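Local coordinates for CAMK/CAMK2 protein kinase (Salpingoeca rosetta, PDB 5IG1) that probably phosphorylates serine and threonine residues of target proteins with ATP under calcium/calmodulin control, here as its isolated kinase domain, at residues 112-123 with 275-286. Numbering follows the deposited sequence.
Sequences FYNEKDASACMH and WIARRDVPGSVH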
loop_
_atom_site.group_PDB
_atom_site.type_symbol
_atom_site.label_atom_id
_atom_site.label_comp_id
_atom_site.label_asym_id
_atom_site.label_seq_id
_atom_site.Cartn_x
_atom_site.Cartn_y
_atom_site.Cartn_z
ATOM N N PHE A 112 -7.604 4.878 21.199
ATOM C CA PHE A 112 -7.420 6.292 20.914
ATOM C C PHE A 112 -6.841 6.422 19.516
ATOM O O PHE A 112 -5.829 5.793 19.195
ATOM C CB PHE A 112 -6.499 6.958 21.941
ATOM C CG PHE A 112 -6.274 8.424 21.698
ATOM C CD1 PHE A 112 -7.212 9.359 22.102
ATOM C CD2 PHE A 112 -5.112 8.868 21.086
ATOM C CE1 PHE A 112 -7.001 10.710 21.892
ATOM C CE2 PHE A 112 -4.895 10.215 20.869
ATOM C CZ PHE A 112 -5.845 11.139 21.267
ATOM N N TYR A 113 -7.494 7.229 18.690
ATOM C CA TYR A 113 -7.070 7.429 17.312
ATOM C C TYR A 113 -7.530 8.815 16.898
ATOM O O TYR A 113 -8.718 9.136 17.014
ATOM C CB TYR A 113 -7.650 6.352 16.391
ATOM C CG TYR A 113 -7.353 6.563 14.929
ATOM C CD1 TYR A 113 -6.087 6.326 14.419
ATOM C CD2 TYR A 113 -8.340 6.991 14.058
ATOM C CE1 TYR A 113 -5.809 6.518 13.080
ATOM C CE2 TYR A 113 -8.076 7.183 12.722
ATOM C CZ TYR A 113 -6.806 6.951 12.232
ATOM O OH TYR A 113 -6.529 7.144 10.895
ATOM N N ASN A 114 -6.592 9.638 16.440
ATOM C CA ASN A 114 -6.885 11.013 16.086
ATOM C C ASN A 114 -6.127 11.359 14.813
ATOM O O ASN A 114 -5.393 10.536 14.257
ATOM C CB ASN A 114 -6.528 11.962 17.236
ATOM C CG ASN A 114 -5.069 11.885 17.631
ATOM O OD1 ASN A 114 -4.362 10.940 17.281
ATOM N ND2 ASN A 114 -4.612 12.883 18.380
ATOM N N GLU A 115 -6.305 12.600 14.354
ATOM C CA GLU A 115 -5.656 13.023 13.121
ATOM C C GLU A 115 -4.146 12.934 13.226
ATOM O O GLU A 115 -3.473 12.751 12.210
ATOM C CB GLU A 115 -6.047 14.455 12.760
ATOM C CG GLU A 115 -7.452 14.655 12.261
ATOM C CD GLU A 115 -7.661 16.075 11.797
ATOM O OE1 GLU A 115 -6.647 16.729 11.471
ATOM O OE2 GLU A 115 -8.821 16.542 11.766
ATOM N N LYS A 116 -3.593 13.101 14.430
ATOM C CA LYS A 116 -2.144 13.020 14.588
ATOM C C LYS A 116 -1.638 11.619 14.271
ATOM O O LYS A 116 -0.618 11.464 13.589
ATOM C CB LYS A 116 -1.746 13.444 16.002
ATOM C CG LYS A 116 -2.088 14.889 16.332
ATOM C CD LYS A 116 -1.638 15.256 17.727
ATOM C CE LYS A 116 -2.154 16.627 18.138
ATOM N NZ LYS A 116 -1.635 17.702 17.256
ATOM N N ASP A 117 -2.340 10.588 14.749
ATOM C CA ASP A 117 -1.991 9.223 14.372
ATOM C C ASP A 117 -2.101 9.031 12.865
ATOM O O ASP A 117 -1.203 8.466 12.228
ATOM C CB ASP A 117 -2.886 8.227 15.106
ATOM C CG ASP A 117 -2.743 8.317 16.609
ATOM O OD1 ASP A 117 -1.865 9.075 17.071
ATOM O OD2 ASP A 117 -3.495 7.623 17.329
ATOM N N ALA A 118 -3.202 9.508 12.275
ATOM C CA ALA A 118 -3.380 9.380 10.834
ATOM C C ALA A 118 -2.277 10.105 10.075
ATOM O O ALA A 118 -1.882 9.681 8.981
ATOM C CB ALA A 118 -4.754 9.912 10.428
ATOM N N SER A 119 -1.757 11.184 10.649
ATOM C CA SER A 119 -0.681 11.938 10.030
ATOM C C SER A 119 0.650 11.225 10.183
ATOM O O SER A 119 1.522 11.365 9.325
ATOM C CB SER A 119 -0.612 13.341 10.638
ATOM O OG SER A 119 0.354 14.143 9.979
ATOM N N ALA A 120 0.835 10.484 11.274
ATOM C CA ALA A 120 2.034 9.667 11.414
ATOM C C ALA A 120 2.030 8.536 10.395
ATOM O O ALA A 120 3.036 8.290 9.714
ATOM C CB ALA A 120 2.124 9.117 12.836
ATOM N N CYS A 121 0.893 7.848 10.265
ATOM C CA CYS A 121 0.764 6.813 9.247
ATOM C C CYS A 121 1.017 7.387 7.860
ATOM O O CYS A 121 1.844 6.870 7.096
ATOM C CB CYS A 121 -0.626 6.181 9.320
ATOM S SG CYS A 121 -0.987 5.346 10.867
ATOM N N MET A 122 0.320 8.473 7.525
ATOM C CA MET A 122 0.484 9.060 6.201
ATOM C C MET A 122 1.891 9.582 5.997
ATOM O O MET A 122 2.386 9.596 4.870
ATOM C CB MET A 122 -0.528 10.181 5.986
ATOM C CG MET A 122 -1.879 9.667 5.565
ATOM S SD MET A 122 -1.714 8.791 4.007
ATOM C CE MET A 122 -0.862 10.038 3.053
ATOM N N HIS A 123 2.540 10.037 7.061
ATOM C CA HIS A 123 3.918 10.481 6.936
ATOM C C HIS A 123 4.813 9.320 6.532
ATOM O O HIS A 123 5.641 9.450 5.625
ATOM C CB HIS A 123 4.398 11.102 8.246
ATOM C CG HIS A 123 5.838 11.505 8.220
ATOM N ND1 HIS A 123 6.251 12.785 7.916
ATOM C CD2 HIS A 123 6.966 10.788 8.434
ATOM C CE1 HIS A 123 7.570 12.841 7.959
ATOM N NE2 HIS A 123 8.027 11.642 8.269
ATOM N N TRP A 275 0.032 19.742 7.570
ATOM C CA TRP A 275 -0.644 18.644 8.253
ATOM C C TRP A 275 0.246 17.415 8.395
ATOM O O TRP A 275 -0.038 16.555 9.236
ATOM C CB TRP A 275 -1.931 18.275 7.513
ATOM C CG TRP A 275 -2.844 17.384 8.300
ATOM C CD1 TRP A 275 -3.771 17.772 9.220
ATOM C CD2 TRP A 275 -2.923 15.954 8.228
ATOM N NE1 TRP A 275 -4.423 16.675 9.727
ATOM C CE2 TRP A 275 -3.917 15.546 9.139
ATOM C CE3 TRP A 275 -2.245 14.981 7.489
ATOM C CZ2 TRP A 275 -4.247 14.206 9.332
ATOM C CZ3 TRP A 275 -2.581 13.654 7.673
ATOM C CH2 TRP A 275 -3.569 13.276 8.590
ATOM N N ILE A 276 1.315 17.320 7.608
ATOM C CA ILE A 276 2.230 16.178 7.642
ATOM C C ILE A 276 3.511 16.505 8.400
ATOM O O ILE A 276 4.005 15.688 9.177
ATOM C CB ILE A 276 2.550 15.703 6.207
ATOM C CG1 ILE A 276 1.282 15.272 5.473
ATOM C CG2 ILE A 276 3.549 14.555 6.245
ATOM C CD1 ILE A 276 0.789 13.903 5.865
ATOM N N ALA A 277 4.067 17.696 8.181
ATOM C CA ALA A 277 5.374 18.049 8.724
ATOM C C ALA A 277 5.307 18.668 10.111
ATOM O O ALA A 277 6.260 18.531 10.886
ATOM C CB ALA A 277 6.089 19.020 7.781
ATOM N N ARG A 278 4.218 19.356 10.436
ATOM C CA ARG A 278 4.064 19.997 11.735
ATOM C C ARG A 278 3.298 19.070 12.669
ATOM O O ARG A 278 2.203 18.607 12.338
ATOM C CB ARG A 278 3.349 21.338 11.592
ATOM C CG ARG A 278 4.191 22.413 10.930
ATOM C CD ARG A 278 5.280 22.905 11.872
ATOM N NE ARG A 278 6.218 23.811 11.212
ATOM C CZ ARG A 278 5.997 25.107 11.016
ATOM N NH1 ARG A 278 4.861 25.659 11.426
ATOM N NH2 ARG A 278 6.913 25.851 10.408
ATOM N N ARG A 279 3.889 18.794 13.830
ATOM C CA ARG A 279 3.372 17.772 14.728
ATOM C C ARG A 279 2.120 18.222 15.471
ATOM O O ARG A 279 1.561 17.432 16.240
ATOM C CB ARG A 279 4.471 17.371 15.718
ATOM C CG ARG A 279 4.443 15.918 16.157
ATOM C CD ARG A 279 4.822 14.957 15.035
ATOM N NE ARG A 279 6.128 15.262 14.451
ATOM C CZ ARG A 279 6.319 15.601 13.180
ATOM N NH1 ARG A 279 5.289 15.666 12.346
ATOM N NH2 ARG A 279 7.541 15.868 12.737
ATOM N N ASP A 280 1.663 19.457 15.257
ATOM C CA ASP A 280 0.542 20.006 16.009
ATOM C C ASP A 280 -0.538 20.606 15.115
ATOM O O ASP A 280 -1.484 21.214 15.626
ATOM C CB ASP A 280 1.035 21.064 17.003
ATOM C CG ASP A 280 1.971 22.069 16.369
ATOM O OD1 ASP A 280 1.487 22.955 15.635
ATOM O OD2 ASP A 280 3.192 21.974 16.608
ATOM N N VAL A 281 -0.417 20.468 13.802
ATOM C CA VAL A 281 -1.464 20.906 12.886
ATOM C C VAL A 281 -2.610 19.894 12.882
ATOM O O VAL A 281 -3.773 20.307 13.002
ATOM C CB VAL A 281 -0.897 21.148 11.477
ATOM C CG1 VAL A 281 -2.013 21.265 10.457
ATOM C CG2 VAL A 281 -0.049 22.398 11.482
ATOM N N PRO A 282 -2.364 18.580 12.773
ATOM C CA PRO A 282 -3.492 17.637 12.774
ATOM C C PRO A 282 -4.286 17.697 14.069
ATOM O O PRO A 282 -3.765 18.036 15.134
ATOM C CB PRO A 282 -2.822 16.268 12.593
ATOM C CG PRO A 282 -1.409 16.473 12.957
ATOM C CD PRO A 282 -1.089 17.876 12.548
ATOM N N GLY A 283 -5.572 17.373 13.954
ATOM C CA GLY A 283 -6.443 17.393 15.110
ATOM C C GLY A 283 -6.018 16.393 16.167
ATOM O O GLY A 283 -5.306 15.419 15.908
ATOM N N SER A 284 -6.472 16.655 17.393
ATOM C CA SER A 284 -6.116 15.838 18.544
ATOM C C SER A 284 -7.267 15.020 19.096
ATOM O O SER A 284 -7.016 14.004 19.750
ATOM C CB SER A 284 -5.579 16.719 19.675
ATOM O OG SER A 284 -6.612 17.554 20.164
ATOM N N VAL A 285 -8.511 15.431 18.850
ATOM C CA VAL A 285 -9.654 14.750 19.442
ATOM C C VAL A 285 -9.730 13.322 18.916
ATOM O O VAL A 285 -9.379 13.040 17.762
ATOM C CB VAL A 285 -10.950 15.534 19.162
ATOM C CG1 VAL A 285 -11.327 15.467 17.689
ATOM C CG2 VAL A 285 -12.088 15.026 20.041
ATOM N N HIS A 286 -10.160 12.408 19.779
ATOM C CA HIS A 286 -10.347 11.014 19.399
ATOM C C HIS A 286 -11.561 10.870 18.488
ATOM O O HIS A 286 -12.640 11.396 18.789
ATOM C CB HIS A 286 -10.519 10.164 20.655
ATOM C CG HIS A 286 -11.034 8.786 20.392
ATOM N ND1 HIS A 286 -10.214 7.747 20.010
ATOM C CD2 HIS A 286 -12.284 8.272 20.465
ATOM C CE1 HIS A 286 -10.936 6.652 19.861
ATOM N NE2 HIS A 286 -12.196 6.942 20.130
#
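Glu115, in the first turn of helix 115-134, faces Gly283, their CA atoms 4.9 Å apart, where the chain leaving helix 274-277 turns at Arg278 to Val281 and runs back towards Asn114. The extended Glu115 side chain brings one carboxylate oxygen between two donors: OE1 accepts Trp275 NE1 at 2.8 Å, nearly straight and in the plane of the indole, and Gly283 N, also at 2.8 Å, from the other face of the carboxylate. Thr246 OG1 binds the same oxygen, probably stabilising its charge.

The indole, broad enough to fill a hole between helix turns, lies among Glu115, Ala118, Ser119 and Met122. Ser119 CB sits over one face, 3.7 Å from the centroid of the Trp275 six-membered ring. Pro282 CB covers part of that face. With chi1 at -175°, Ser119 swings its small hydroxyl onto Trp275 O (OG to O 2.6 Å), in the carbonyl plane. Lys116 lays its methylenes alongside the Pro282 ring and bends to give NZ to Pro282 O at 3.0 Å. Asn114 suits the N-cap: OD1 accepts from Asp117 N while ND2 donates to Ser284 O. His286 ND1 accepts Tyr113 N at 3.1 Å, its NE2 bonding Gln288 OE1.

Within the kinase C-lobe, helix 274-277 and its following loop are thus tied to the start of helix 115-134; Trp275 also packs on helices 198-213 and 247-256, while Tyr113 and His286 meet helix 288-302.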